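Local coordinates for phosphate-binding protein (Xanthomonas axonopodis pv. citri, PDB 5UB3) that probably acts as a periplasmic ligand-binding receptor paired with a diguanylate cyclase, and binds a chloride ion in the crystal, at residues 20-23 / 24-27. Residues are numbered along the deposited sequence; the frame is centred on the assembly and turned at random. Where two conformers were deposited one is given.
Sequences QLKP and LLDY
The Asp26 carboxylate has the carbonyl oxygen of Lys22 over one face, with O 3.3 Å from Asp26 CG. The Lys22 chain starts on that same side and slopes down to the oxygen edge. With CG anti to the backbone N (chi1 178°) it heads along the helix to Asp26, and the bend at chi2 (62°) carries it across to OD1. Its end lies near the carboxylate plane. In one of two conformers of Lys22, NZ comes within salt-bridge distance of Asp26 OD1, at 3.4 Å. The Tyr27 ring leads away from Lys22 and Pro23. Arg31 makes a cation-pi contact with it, and its OH is hydrogen-bonded to Asp238 OD2.

Three backbone bonds hold the turn. Asp26 N to Lys22 O (2.8 Å) and Leu25 N to Leu21 O are nearly straight, while Tyr27 N to Pro23 O is more bent, at 148°. Pro23 lacks an N-H and makes no bond to the turn before, where the helix kinks. A water bridges Gln20 O and Leu24 N, accepting from Leu24 N at 3.0 Å.

Leu21 and Leu25 pack on Leu7 and Ile42 of strands 4-8 and 39-42, while Leu24 meets Leu245 of helix 242-247. This is an i to i+4 salt bridge, seen in one Lys22 conformer, on a proline-kinked helix within a beta-alpha-beta unit of a periplasmic binding protein fold.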
ATOM      1  N   GLN A  20      12.500  -5.555  -8.060  1.00 25.45           N
ATOM      2  CA  GLN A  20      11.142  -5.372  -8.539  1.00 24.35           C
ATOM      3  C   GLN A  20      10.971  -4.135  -9.445  1.00 21.93           C
ATOM      4  O   GLN A  20      10.129  -4.105 -10.328  1.00 22.50           O
ATOM      5  CB  GLN A  20      10.219  -5.342  -7.305  1.00 26.67           C
ATOM      6  CG  GLN A  20      10.322  -6.655  -6.524  1.00 30.34           C
ATOM      7  CD  GLN A  20       9.015  -7.075  -5.879  1.00 34.84           C
ATOM      8  OE1 GLN A  20       8.691  -6.621  -4.769  1.00 37.95           O
ATOM      9  NE2 GLN A  20       8.208  -7.901  -6.606  1.00 33.38           N
ATOM     10  N   LEU A  21      11.844  -3.146  -9.269  1.00 22.25           N
ATOM     11  CA  LEU A  21      11.769  -1.913  -9.972  1.00 19.67           C
ATOM     12  C   LEU A  21      12.713  -1.791 -11.172  1.00 20.98           C
ATOM     13  O   LEU A  21      12.350  -1.181 -12.182  1.00 17.31           O
ATOM     14  CB  LEU A  21      12.084  -0.797  -8.977  1.00 19.76           C
ATOM     15  CG  LEU A  21      11.119  -0.733  -7.781  1.00 18.98           C
ATOM     16  CD1 LEU A  21      11.701   0.297  -6.829  1.00 20.74           C
ATOM     17  CD2 LEU A  21       9.732  -0.312  -8.215  1.00 20.38           C
ATOM     18  N   LYS A  22      13.915  -2.358 -11.076  0.50 21.53           N
ATOM     19  CA  LYS A  22      14.939  -2.098 -12.097  0.50 23.15           C
ATOM     20  C   LYS A  22      14.546  -2.609 -13.461  0.50 23.69           C
ATOM     21  O   LYS A  22      14.703  -1.890 -14.453  0.50 24.11           O
ATOM     22  CB  LYS A  22      16.308  -2.664 -11.704  0.50 24.56           C
ATOM     23  CG  LYS A  22      17.388  -2.438 -12.772  0.50 25.29           C
ATOM     24  CD  LYS A  22      17.612  -0.944 -12.994  0.50 24.75           C
ATOM     25  CE  LYS A  22      18.993  -0.560 -13.538  0.50 25.02           C
ATOM     26  NZ  LYS A  22      19.141   0.928 -13.525  0.50 23.38           N
ATOM     27  N   PRO A  23      14.026  -3.849 -13.542  1.00 23.86           N
ATOM     28  CA  PRO A  23      13.622  -4.319 -14.882  1.00 22.63           C
ATOM     29  C   PRO A  23      12.653  -3.396 -15.639  1.00 24.81           C
ATOM     30  O   PRO A  23      12.876  -3.110 -16.821  1.00 22.12           O
ATOM     31  CB  PRO A  23      12.982  -5.668 -14.604  1.00 21.94           C
ATOM     32  CG  PRO A  23      13.622  -6.136 -13.338  1.00 23.31           C
ATOM     33  CD  PRO A  23      13.766  -4.892 -12.513  1.00 24.81           C
ATOM     34  N   LEU A  24      11.602  -2.891 -14.974  1.00 23.26           N
ATOM     35  CA  LEU A  24      10.662  -2.018 -15.696  1.00 22.14           C
ATOM     36  C   LEU A  24      11.290  -0.657 -15.997  1.00 21.30           C
ATOM     37  O   LEU A  24      11.026  -0.081 -17.076  1.00 21.13           O
ATOM     38  CB  LEU A  24       9.345  -1.868 -14.933  1.00 22.07           C
ATOM     39  CG  LEU A  24       8.291  -1.008 -15.615  1.00 23.15           C
ATOM     40  CD1 LEU A  24       7.901  -1.661 -16.945  1.00 24.34           C
ATOM     41  CD2 LEU A  24       7.069  -0.769 -14.721  1.00 21.99           C
ATOM     42  N   LEU A  25      12.121  -0.156 -15.080  1.00 19.49           N
ATOM     43  CA  LEU A  25      12.858   1.092 -15.307  1.00 20.79           C
ATOM     44  C   LEU A  25      13.734   0.936 -16.529  1.00 21.49           C
ATOM     45  O   LEU A  25      13.745   1.805 -17.363  1.00 20.38           O
ATOM     46  CB  LEU A  25      13.702   1.469 -14.115  1.00 21.09           C
ATOM     47  CG  LEU A  25      14.448   2.780 -14.184  1.00 23.29           C
ATOM     48  CD1 LEU A  25      13.509   3.989 -14.120  1.00 22.26           C
ATOM     49  CD2 LEU A  25      15.523   2.820 -13.108  1.00 25.62           C
ATOM     50  N   ASP A  26      14.420  -0.199 -16.652  1.00 21.69           N
ATOM     51  CA  ASP A  26      15.241  -0.509 -17.859  1.00 23.27           C
ATOM     52  C   ASP A  26      14.439  -0.625 -19.132  1.00 22.87           C
ATOM     53  O   ASP A  26      14.921  -0.241 -20.168  1.00 24.81           O
ATOM     54  CB  ASP A  26      16.090  -1.741 -17.667  1.00 22.93           C
ATOM     55  CG  ASP A  26      17.189  -1.520 -16.632  1.00 25.26           C
ATOM     56  OD1 ASP A  26      17.369  -0.385 -16.177  1.00 30.43           O
ATOM     57  OD2 ASP A  26      17.865  -2.459 -16.262  1.00 28.44           O
ATOM     58  N   TYR A  27      13.214  -1.077 -19.033  1.00 24.45           N
ATOM     59  CA  TYR A  27      12.280  -1.043 -20.161  1.00 25.49           C
ATOM     60  C   TYR A  27      11.815   0.401 -20.481  1.00 25.88           C
ATOM     61  O   TYR A  27      11.779   0.825 -21.663  1.00 26.70           O
ATOM     62  CB  TYR A  27      11.108  -1.973 -19.858  1.00 26.21           C
ATOM     63  CG  TYR A  27      10.061  -1.919 -20.905  1.00 26.95           C
ATOM     64  CD1 TYR A  27       9.044  -0.971 -20.824  1.00 28.27           C
ATOM     65  CD2 TYR A  27      10.092  -2.785 -22.004  1.00 26.86           C
ATOM     66  CE1 TYR A  27       8.075  -0.881 -21.801  1.00 29.27           C
ATOM     67  CE2 TYR A  27       9.109  -2.715 -22.977  1.00 26.74           C
ATOM     68  CZ  TYR A  27       8.105  -1.763 -22.866  1.00 26.34           C
ATOM     69  OH  TYR A  27       7.103  -1.619 -23.782  1.00 29.18           O
TER
HETATM   70  O   HOH W   1      10.363  -4.539 -12.785  1.00 18.81           O